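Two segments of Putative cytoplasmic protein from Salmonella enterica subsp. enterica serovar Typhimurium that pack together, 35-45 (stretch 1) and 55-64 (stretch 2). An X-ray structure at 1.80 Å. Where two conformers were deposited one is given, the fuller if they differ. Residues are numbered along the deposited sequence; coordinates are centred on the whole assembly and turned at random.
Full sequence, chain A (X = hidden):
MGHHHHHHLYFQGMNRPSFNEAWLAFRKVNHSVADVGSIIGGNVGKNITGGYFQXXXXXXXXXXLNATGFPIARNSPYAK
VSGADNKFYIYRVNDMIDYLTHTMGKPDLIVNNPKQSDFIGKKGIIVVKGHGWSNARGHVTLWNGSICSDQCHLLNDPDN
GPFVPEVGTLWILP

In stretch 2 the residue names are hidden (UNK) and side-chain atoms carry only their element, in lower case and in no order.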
ATOM      1  N   ASP A  35     -23.131 -10.319   4.646  1.00 25.43           N
ATOM      2  CA  ASP A  35     -24.459 -10.913   4.772  1.00 26.64           C
ATOM      3  C   ASP A  35     -25.572  -9.892   4.474  1.00 25.23           C
ATOM      4  O   ASP A  35     -26.572 -10.230   3.835  1.00 25.73           O
ATOM      5  CB  ASP A  35     -24.644 -11.576   6.145  1.00 27.13           C
ATOM      6  CG  ASP A  35     -23.911 -12.918   6.266  1.00 31.40           C
ATOM      7  OD1 ASP A  35     -23.440 -13.485   5.253  1.00 31.97           O
ATOM      8  OD2 ASP A  35     -23.808 -13.425   7.395  1.00 35.68           O
ATOM      9  N   VAL A  36     -25.393  -8.655   4.934  1.00 23.99           N
ATOM     10  CA  VAL A  36     -26.311  -7.548   4.642  1.00 22.63           C
ATOM     11  C   VAL A  36     -26.474  -7.370   3.131  1.00 23.79           C
ATOM     12  O   VAL A  36     -27.593  -7.192   2.635  1.00 23.86           O
ATOM     13  CB  VAL A  36     -25.820  -6.234   5.295  1.00 21.47           C
ATOM     14  CG1 VAL A  36     -26.687  -5.030   4.867  1.00 21.09           C
ATOM     15  CG2 VAL A  36     -25.843  -6.377   6.821  1.00 21.39           C
ATOM     16  N   GLY A  37     -25.357  -7.449   2.411  1.00 23.70           N
ATOM     17  CA  GLY A  37     -25.369  -7.368   0.947  1.00 24.83           C
ATOM     18  C   GLY A  37     -26.202  -8.479   0.331  1.00 26.04           C
ATOM     19  O   GLY A  37     -26.970  -8.230  -0.589  1.00 26.66           O
ATOM     20  N   SER A  38     -26.065  -9.704   0.849  1.00 26.85           N
ATOM     21  CA  SER A  38     -26.821 -10.846   0.342  1.00 28.14           C
ATOM     22  C   SER A  38     -28.312 -10.675   0.588  1.00 27.57           C
ATOM     23  O   SER A  38     -29.141 -11.020  -0.260  1.00 28.14           O
ATOM     24  CB  SER A  38     -26.369 -12.149   0.998  1.00 29.51           C
ATOM     25  OG  SER A  38     -25.048 -12.471   0.622  1.00 34.36           O
ATOM     26  N   ILE A  39     -28.634 -10.158   1.767  1.00 25.64           N
ATOM     27  CA  ILE A  39     -30.001  -9.975   2.215  1.00 25.60           C
ATOM     28  C   ILE A  39     -30.720  -8.918   1.378  1.00 25.56           C
ATOM     29  O   ILE A  39     -31.873  -9.133   0.951  1.00 26.86           O
ATOM     30  CB  ILE A  39     -30.025  -9.619   3.732  1.00 24.63           C
ATOM     31  CG1 ILE A  39     -29.603 -10.849   4.563  1.00 26.28           C
ATOM     32  CG2 ILE A  39     -31.413  -9.080   4.190  1.00 24.51           C
ATOM     33  CD1 ILE A  39     -29.195 -10.472   6.000  1.00 25.70           C
ATOM     34  N   ILE A  40     -30.041  -7.803   1.124  1.00 24.57           N
ATOM     35  CA  ILE A  40     -30.671  -6.647   0.485  1.00 24.33           C
ATOM     36  C   ILE A  40     -30.573  -6.751  -1.045  1.00 25.19           C
ATOM     37  O   ILE A  40     -31.531  -6.412  -1.758  1.00 26.30           O
ATOM     38  CB  ILE A  40     -30.116  -5.294   1.034  1.00 23.25           C
ATOM     39  CG1 ILE A  40     -30.408  -5.165   2.536  1.00 22.53           C
ATOM     40  CG2 ILE A  40     -30.699  -4.081   0.250  1.00 22.68           C
ATOM     41  CD1 ILE A  40     -29.746  -3.957   3.215  1.00 21.66           C
ATOM     42  N   GLY A  41     -29.433  -7.240  -1.534  1.00 24.60           N
ATOM     43  CA  GLY A  41     -29.244  -7.484  -2.962  1.00 25.27           C
ATOM     44  C   GLY A  41     -29.257  -6.194  -3.759  1.00 24.46           C
ATOM     45  O   GLY A  41     -29.055  -5.115  -3.205  1.00 22.58           O
ATOM     46  N   GLY A  42     -29.514  -6.308  -5.063  1.00 25.66           N
ATOM     47  CA  GLY A  42     -29.494  -5.147  -5.950  1.00 26.26           C
ATOM     48  C   GLY A  42     -28.158  -4.424  -5.915  1.00 25.23           C
ATOM     49  O   GLY A  42     -27.096  -5.056  -5.765  1.00 24.49           O
ATOM     50  N   ASN A  43     -28.195  -3.100  -6.061  1.00 24.33           N
ATOM     51  CA  ASN A  43     -26.967  -2.297  -6.027  1.00 24.43           C
ATOM     52  C   ASN A  43     -26.266  -2.277  -4.669  1.00 23.14           C
ATOM     53  O   ASN A  43     -25.040  -2.147  -4.603  1.00 23.66           O
ATOM     54  CB  ASN A  43     -27.225  -0.874  -6.528  1.00 24.39           C
ATOM     55  CG  ASN A  43     -27.497  -0.828  -8.037  1.00 27.73           C
ATOM     56  OD1 ASN A  43     -27.238  -1.794  -8.756  1.00 28.84           O
ATOM     57  ND2 ASN A  43     -28.008   0.301  -8.513  1.00 29.47           N
ATOM     58  N   VAL A  44     -27.041  -2.372  -3.592  1.00 22.72           N
ATOM     59  CA  VAL A  44     -26.466  -2.575  -2.259  1.00 21.83           C
ATOM     60  C   VAL A  44     -25.542  -3.812  -2.272  1.00 22.11           C
ATOM     61  O   VAL A  44     -24.348  -3.723  -1.911  1.00 21.18           O
ATOM     62  CB  VAL A  44     -27.561  -2.683  -1.164  1.00 22.10           C
ATOM     63  CG1 VAL A  44     -26.968  -3.123   0.198  1.00 22.03           C
ATOM     64  CG2 VAL A  44     -28.280  -1.332  -0.989  1.00 20.83           C
ATOM     65  N   GLY A  45     -26.094  -4.941  -2.691  1.00 23.28           N
ATOM     66  CA  GLY A  45     -25.307  -6.171  -2.800  1.00 24.79           C
ATOM     67  C   GLY A  45     -24.087  -6.092  -3.710  1.00 25.97           C
ATOM     68  O   GLY A  45     -22.996  -6.553  -3.353  1.00 26.33           O
ATOM     69  N   UNK A  55     -18.957  -0.363   5.947  1.00 18.82           N
ATOM     70  CA  UNK A  55     -19.665   0.087   7.163  1.00 18.66           C
ATOM     71  C   UNK A  55     -21.175  -0.080   6.963  1.00 18.67           C
ATOM     72  O   UNK A  55     -21.799   0.696   6.237  1.00 18.52           O
ATOM     73  c   UNK A  55     -19.939   1.948   8.885  1.00 20.09           C
ATOM     74  c   UNK A  55     -19.339   1.541   7.526  1.00 18.88           C
ATOM     75  n   UNK A  55     -19.613   3.150   9.353  1.00 20.44           N
ATOM     76  o   UNK A  55     -20.675   1.163   9.507  1.00 21.40           O
ATOM     77  N   UNK A  56     -21.733  -1.112   7.587  1.00 18.87           N
ATOM     78  CA  UNK A  56     -23.169  -1.425   7.400  1.00 19.92           C
ATOM     79  C   UNK A  56     -24.114  -0.505   8.167  1.00 20.11           C
ATOM     80  O   UNK A  56     -25.328  -0.496   7.896  1.00 19.89           O
ATOM     81  c   UNK A  56     -23.442  -2.900   7.725  1.00 20.57           C
ATOM     82  N   UNK A  57     -23.561   0.289   9.086  1.00 20.64           N
ATOM     83  CA  UNK A  57     -24.350   1.175   9.947  1.00 20.61           C
ATOM     84  C   UNK A  57     -25.489   1.924   9.193  1.00 19.83           C
ATOM     85  O   UNK A  57     -26.667   1.715   9.512  1.00 19.62           O
ATOM     86  s   UNK A  57     -24.349   3.535  11.433  1.00 23.83           S
ATOM     87  c   UNK A  57     -23.442   2.120  10.750  1.00 21.16           C
ATOM     88  N   UNK A  58     -25.159   2.771   8.182  1.00 18.43           N
ATOM     89  CA  UNK A  58     -26.254   3.510   7.549  1.00 18.20           C
ATOM     90  C   UNK A  58     -27.174   2.655   6.679  1.00 18.15           C
ATOM     91  O   UNK A  58     -28.346   3.006   6.475  1.00 17.12           O
ATOM     92  c   UNK A  58     -23.840   3.173   7.648  1.00 19.58           C
ATOM     93  c   UNK A  58     -24.193   3.974   6.404  1.00 18.32           C
ATOM     94  c   UNK A  58     -25.528   4.574   6.703  1.00 18.20           C
ATOM     95  N   UNK A  59     -26.645   1.537   6.189  1.00 18.21           N
ATOM     96  CA  UNK A  59     -27.435   0.633   5.366  1.00 18.87           C
ATOM     97  C   UNK A  59     -28.465  -0.069   6.250  1.00 19.15           C
ATOM     98  O   UNK A  59     -29.620  -0.251   5.843  1.00 19.06           O
ATOM     99  c   UNK A  59     -25.516   0.397   3.738  1.00 19.31           C
ATOM    100  c   UNK A  59     -27.400  -1.361   3.749  1.00 18.72           C
ATOM    101  c   UNK A  59     -24.392  -0.466   3.079  1.00 20.54           C
ATOM    102  c   UNK A  59     -26.530  -0.371   4.620  1.00 18.81           C
ATOM    103  N   UNK A  60     -28.064  -0.450   7.468  1.00 18.70           N
ATOM    104  CA  UNK A  60     -29.050  -1.067   8.367  1.00 19.02           C
ATOM    105  C   UNK A  60     -30.164  -0.081   8.748  1.00 19.11           C
ATOM    106  O   UNK A  60     -31.337  -0.449   8.770  1.00 18.94           O
ATOM    107  c   UNK A  60     -24.534  -4.015  10.982  1.00 22.11           C
ATOM    108  n   UNK A  60     -23.633  -4.962  10.786  1.00 22.80           N
ATOM    109  c   UNK A  60     -26.872  -3.258  10.775  1.00 20.09           C
ATOM    110  n   UNK A  60     -24.158  -2.844  11.519  1.00 23.01           N
ATOM    111  c   UNK A  60     -27.321  -2.715   9.413  1.00 19.59           C
ATOM    112  c   UNK A  60     -28.410  -1.639   9.627  1.00 19.85           C
ATOM    113  n   UNK A  60     -25.797  -4.237  10.634  1.00 20.19           N
ATOM    114  N   UNK A  61     -29.797   1.161   9.047  1.00 18.14           N
ATOM    115  CA  UNK A  61     -30.785   2.195   9.366  0.50 18.38           C
ATOM    116  C   UNK A  61     -31.713   2.467   8.171  1.00 18.27           C
ATOM    117  O   UNK A  61     -32.922   2.655   8.334  1.00 17.99           O
ATOM    118  c   UNK A  61     -30.084   3.463   9.855  0.50 18.48           C
ATOM    119  c   UNK A  61     -29.587   3.365  11.308  0.50 19.56           C
ATOM    120  c   UNK A  61     -32.038   4.284  12.268  0.50 20.52           C
ATOM    121  s   UNK A  61     -30.883   2.916  12.487  0.50 22.51           S
ATOM    122  N   UNK A  62     -31.146   2.463   6.964  1.00 18.79           N
ATOM    123  CA  UNK A  62     -31.970   2.599   5.760  1.00 18.43           C
ATOM    124  C   UNK A  62     -32.986   1.451   5.637  1.00 19.28           C
ATOM    125  O   UNK A  62     -34.160   1.663   5.315  1.00 19.61           O
ATOM    126  c   UNK A  62     -31.088   2.658   4.506  1.00 18.91           C
ATOM    127  o   UNK A  62     -30.275   3.824   4.526  1.00 17.78           O
ATOM    128  N   UNK A  63     -32.517   0.233   5.882  1.00 18.89           N
ATOM    129  CA  UNK A  63     -33.402  -0.929   5.872  1.00 19.78           C
ATOM    130  C   UNK A  63     -34.571  -0.733   6.860  1.00 19.99           C
ATOM    131  O   UNK A  63     -35.728  -0.958   6.502  1.00 20.91           O
ATOM    132  c   UNK A  63     -34.215  -5.423   4.933  1.00 25.60           C
ATOM    133  c   UNK A  63     -34.876  -5.873   6.086  1.00 25.06           C
ATOM    134  c   UNK A  63     -34.805  -5.155   7.266  1.00 23.66           C
ATOM    135  c   UNK A  63     -33.492  -4.232   4.972  1.00 24.04           C
ATOM    136  c   UNK A  63     -33.413  -3.481   6.147  1.00 20.57           C
ATOM    137  o   UNK A  63     -35.576  -7.064   6.021  1.00 26.47           O
ATOM    138  c   UNK A  63     -34.066  -3.959   7.292  1.00 20.72           C
ATOM    139  c   UNK A  63     -32.602  -2.197   6.191  1.00 19.77           C
ATOM    140  N   UNK A  64     -34.268  -0.304   8.084  1.00 19.22           N
ATOM    141  CA  UNK A  64     -35.304  -0.013   9.093  1.00 18.52           C
ATOM    142  C   UNK A  64     -36.361   0.955   8.552  1.00 19.71           C
ATOM    143  O   UNK A  64     -37.571   0.704   8.639  1.00 19.52           O
ATOM    144  c   UNK A  64     -34.659   0.559  10.395  1.00 18.57           C
ATOM    145  c   UNK A  64     -33.824  -0.522  11.106  1.00 17.11           C
ATOM    146  c   UNK A  64     -35.732   1.190  11.343  1.00 20.30           C
TER

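Position 55 carries two side-chain carbons, the second bearing one oxygen and one nitrogen, which is a carboxamide one methylene from CA: N55. It lies out of reach of stretch 1. Its OD1 accepts from the backbone N of position 57 at 3.0 Å, with an N-H...acceptor angle of 154°, and so caps the turn that leads into the helix.

Position 56 has a single side-chain carbon and nothing beyond it, hence A56. Its CB points toward stretch 1 and lies 4.3 Å from V36 CG2. The CA atoms of V36 and A56 are 7.4 Å apart, a close backbone approach that suits so short a side chain.

Position 57 shows one carbon followed by one sulfur, with no further carbon after it, so it is C57. It makes no contact with stretch 1; its SG is hydrogen-bonded elsewhere in the structure.

At position 58 three carbons close a ring onto the backbone N, which identifies P58. A ring nitrogen has no hydrogen to donate, a restriction most easily met in the first turn of a helix, and this residue lies near the start of one. It too is remote from stretch 1.

Position 59 has four carbons, forked at the first, with one arm two carbons long: I59, chi1 -58° (m) and chi2 171° (t). Its CG2 is 3.5 Å from I40 CD1, 3.9 Å from V36 CG1 and 4.0 Å from V44 CG1, so one methyl meets three side chains of stretch 1.

Position 60 runs through three carbons to a nitrogen, then a carbon carrying two more nitrogens. This guanidinium marks R60. Its CA-to-CB bond points sideways, yet the end of the chain comes nearer, with NE 4.4 Å from V36 CG2. NE and NH2 are hydrogen-bonded elsewhere in the structure.

Position 61 is an unbranched chain of two carbons, a sulfur and a terminal carbon, the thioether of M61. All three chi angles are m, and the side chain stays out of reach of stretch 1.

Position 62 has one carbon and one oxygen: S62. Its CB points toward stretch 1, but the side chain comes no nearer than 6.9 Å; OG instead donates to P58 O at 2.9 Å, one turn back.

Position 63 has one carbon leading to a six-carbon ring with an oxygen attached, so it is Y63. Ring atom CD1 lies 4.0 Å from I40 CG1, an oblique approach.

Position 64 has one carbon carrying two more, the short symmetrical fork of V64, and makes no contact with stretch 1.

The contact is apolar and has no hydrogen bond across it. The axes of helices 35-40 and 57-64 approach to 11.3 Å at 30°, near enough to parallel for contacts to recur turn by turn: V36 and I40 meet A56, I59 and Y63. V44, beyond the break at G41, completes the packing around I59. Together the stretches bury 279 Å².

Stretch 2 55-64: NACPIRMSYV
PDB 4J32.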